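Local coordinates for protein chorismate mutase (Helicobacter pylori, PDB 6AL9) that probably catalyses the rearrangement of chorismate to prephenate as an all-helical, dimeric type II (AroQ-class) chorismate mutase, at residues P45-P49 against K50-E54. Numbering follows the deposited sequence.
Sequences PIYCP and KREQE. With PHB (p-hydroxybenzoic acid), chain E.
The pocket that holds p-hydroxybenzoic acid, probably the active site of this AroQ-type fold, is bordered here by the start of helix 49-61, where C48 occupies the N-cap position and Y47, C48, R51 and E52 meet around the ligand. The cap residue works through its backbone. Its carbonyl O accepts the first helical bond from E52 N at 3.2 Å, nearly straight (168°) and in the carbonyl plane; the next i to i+4 bond, Q53 N to P49 O at 3.0 Å, is less straight, its donor tilted from the carbonyl plane. Meanwhile C48 N donates to the ligand phenol O4 at 2.8 Å. O4 in turn donates a hydrogen bond to E52 OE2 (3.2 Å), so two bonds, one received and one donated, fix the phenol end between loop and helix. In E52, chi1 of -69° sets CG beside its own backbone N, 3.4 Å from ligand C5, and the extended chain beyond carries OE2 to the hydroxyl. The same carboxylate meets the rim of the Y47 ring: OE1 lies in the ring plane at 3.7 Å from CE1, and the ring and carboxylate planes are 64° apart. One face of that tyrosine is taken by P49 CD, 3.6 Å above its centre. R51 flanks the ligand with its aliphatic part, CG lying 4.0 Å from C6, while its CB packs against C48 SG. E52 OE2 is also salt-bridged to R84 of helix 69-93, and the guanidinium of R51 leads away to D17 of the second subunit. R30 and S83 also hydrogen-bond the ligand. The connection after helix 9-41 thus passes into helix 49-61 beside helix 69-93, on which I46 packs at Q87 and L91, Y47 at R84 and E52 at F80.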
loop_
_atom_site.group_PDB
_atom_site.type_symbol
_atom_site.label_atom_id
_atom_site.label_comp_id
_atom_site.label_asym_id
_atom_site.label_seq_id
_atom_site.Cartn_x
_atom_site.Cartn_y
_atom_site.Cartn_z
ATOM N N PRO B 45 -14.642 -2.440 -19.652
ATOM C CA PRO B 45 -13.972 -2.662 -18.371
ATOM C C PRO B 45 -12.448 -2.410 -18.394
ATOM O O PRO B 45 -11.803 -2.468 -19.435
ATOM C CB PRO B 45 -14.277 -4.139 -18.087
ATOM C CG PRO B 45 -14.298 -4.752 -19.437
ATOM C CD PRO B 45 -14.853 -3.713 -20.371
ATOM N N ILE B 46 -11.898 -2.155 -17.210
ATOM C CA ILE B 46 -10.515 -1.721 -17.022
ATOM C C ILE B 46 -9.700 -2.929 -16.583
ATOM O O ILE B 46 -8.465 -2.908 -16.585
ATOM C CB ILE B 46 -10.447 -0.643 -15.911
ATOM C CG1 ILE B 46 -11.189 0.617 -16.342
ATOM C CG2 ILE B 46 -9.016 -0.313 -15.544
ATOM C CD1 ILE B 46 -10.611 1.275 -17.575
ATOM N N TYR B 47 -10.401 -3.995 -16.206
ATOM C CA TYR B 47 -9.759 -5.173 -15.630
ATOM C C TYR B 47 -8.820 -5.817 -16.655
ATOM O O TYR B 47 -9.282 -6.343 -17.670
ATOM C CB TYR B 47 -10.842 -6.160 -15.189
ATOM C CG TYR B 47 -10.384 -7.362 -14.373
ATOM C CD1 TYR B 47 -9.360 -7.275 -13.437
ATOM C CD2 TYR B 47 -11.041 -8.575 -14.503
ATOM C CE1 TYR B 47 -8.990 -8.374 -12.688
ATOM C CE2 TYR B 47 -10.685 -9.676 -13.752
ATOM C CZ TYR B 47 -9.660 -9.579 -12.857
ATOM O OH TYR B 47 -9.313 -10.695 -12.120
ATOM N N CYS B 48 -7.509 -5.736 -16.393
ATOM C CA CYS B 48 -6.515 -6.532 -17.126
ATOM C C CYS B 48 -5.810 -7.541 -16.193
ATOM O O CYS B 48 -4.723 -7.273 -15.662
ATOM C CB CYS B 48 -5.496 -5.656 -17.873
ATOM S SG CYS B 48 -4.492 -6.633 -19.024
ATOM N N PRO B 49 -6.438 -8.708 -15.999
ATOM C CA PRO B 49 -5.894 -9.758 -15.143
ATOM C C PRO B 49 -4.472 -10.259 -15.499
ATOM O O PRO B 49 -3.659 -10.474 -14.582
ATOM C CB PRO B 49 -6.935 -10.873 -15.218
ATOM C CG PRO B 49 -7.899 -10.482 -16.272
ATOM C CD PRO B 49 -7.806 -9.006 -16.437
ATOM N N LYS B 50 -4.168 -10.450 -16.787
ATOM C CA LYS B 50 -2.795 -10.837 -17.190
ATOM C C LYS B 50 -1.737 -9.875 -16.610
ATOM O O LYS B 50 -0.728 -10.304 -16.021
ATOM C CB LYS B 50 -2.675 -10.895 -18.718
ATOM C CG LYS B 50 -1.332 -11.388 -19.219
ATOM C CD LYS B 50 -1.370 -11.797 -20.688
ATOM C CE LYS B 50 -2.282 -13.005 -20.899
ATOM N NZ LYS B 50 -2.263 -13.549 -22.290
ATOM N N ARG B 51 -1.987 -8.581 -16.768
ATOM C CA ARG B 51 -1.094 -7.558 -16.274
ATOM C C ARG B 51 -0.938 -7.599 -14.735
ATOM O O ARG B 51 0.193 -7.554 -14.228
ATOM C CB ARG B 51 -1.585 -6.186 -16.736
ATOM C CG ARG B 51 -0.904 -4.969 -16.102
ATOM C CD ARG B 51 0.557 -4.840 -16.484
ATOM N NE ARG B 51 1.126 -3.653 -15.876
ATOM C CZ ARG B 51 2.416 -3.489 -15.600
ATOM N NH1 ARG B 51 3.301 -4.440 -15.869
ATOM N NH2 ARG B 51 2.820 -2.370 -15.026
ATOM N N GLU B 52 -2.062 -7.694 -14.007
ATOM C CA GLU B 52 -2.043 -7.797 -12.551
ATOM C C GLU B 52 -1.172 -8.958 -12.113
ATOM O O GLU B 52 -0.389 -8.825 -11.176
ATOM C CB GLU B 52 -3.457 -7.981 -11.986
ATOM C CG GLU B 52 -4.366 -6.762 -12.119
ATOM C CD GLU B 52 -5.697 -6.924 -11.393
ATOM O OE1 GLU B 52 -5.894 -7.978 -10.728
ATOM O OE2 GLU B 52 -6.561 -5.994 -11.496
ATOM N N GLN B 53 -1.311 -10.097 -12.779
ATOM C CA GLN B 53 -0.580 -11.295 -12.390
ATOM C C GLN B 53 0.902 -11.192 -12.745
ATOM O O GLN B 53 1.741 -11.657 -11.989
ATOM C CB GLN B 53 -1.184 -12.538 -13.027
ATOM C CG GLN B 53 -2.307 -13.156 -12.224
ATOM C CD GLN B 53 -1.891 -13.603 -10.821
ATOM O OE1 GLN B 53 -1.005 -14.455 -10.627
ATOM N NE2 GLN B 53 -2.552 -13.048 -9.841
ATOM N N GLU B 54 1.218 -10.581 -13.881
ATOM C CA GLU B 54 2.587 -10.215 -14.194
ATOM C C GLU B 54 3.240 -9.296 -13.142
ATOM O O GLU B 54 4.386 -9.518 -12.754
ATOM C CB GLU B 54 2.656 -9.577 -15.590
ATOM C CG GLU B 54 2.496 -10.592 -16.714
ATOM C CD GLU B 54 2.257 -9.953 -18.081
ATOM O OE1 GLU B 54 1.885 -8.757 -18.137
ATOM O OE2 GLU B 54 2.444 -10.650 -19.115
HETATM C "C1'" PHB E . -2.413 -0.928 -12.464
HETATM O "O1'" PHB E . -1.330 -1.459 -12.144
HETATM O "O2'" PHB E . -2.574 0.315 -12.414
HETATM C C1 PHB E . -3.537 -1.815 -12.919
HETATM C C2 PHB E . -4.875 -1.420 -12.789
HETATM C C3 PHB E . -5.904 -2.260 -13.219
HETATM C C4 PHB E . -5.591 -3.496 -13.782
HETATM C C5 PHB E . -4.258 -3.886 -13.915
HETATM C C6 PHB E . -3.233 -3.050 -13.485
HETATM O O4 PHB E . -6.577 -4.334 -14.200
#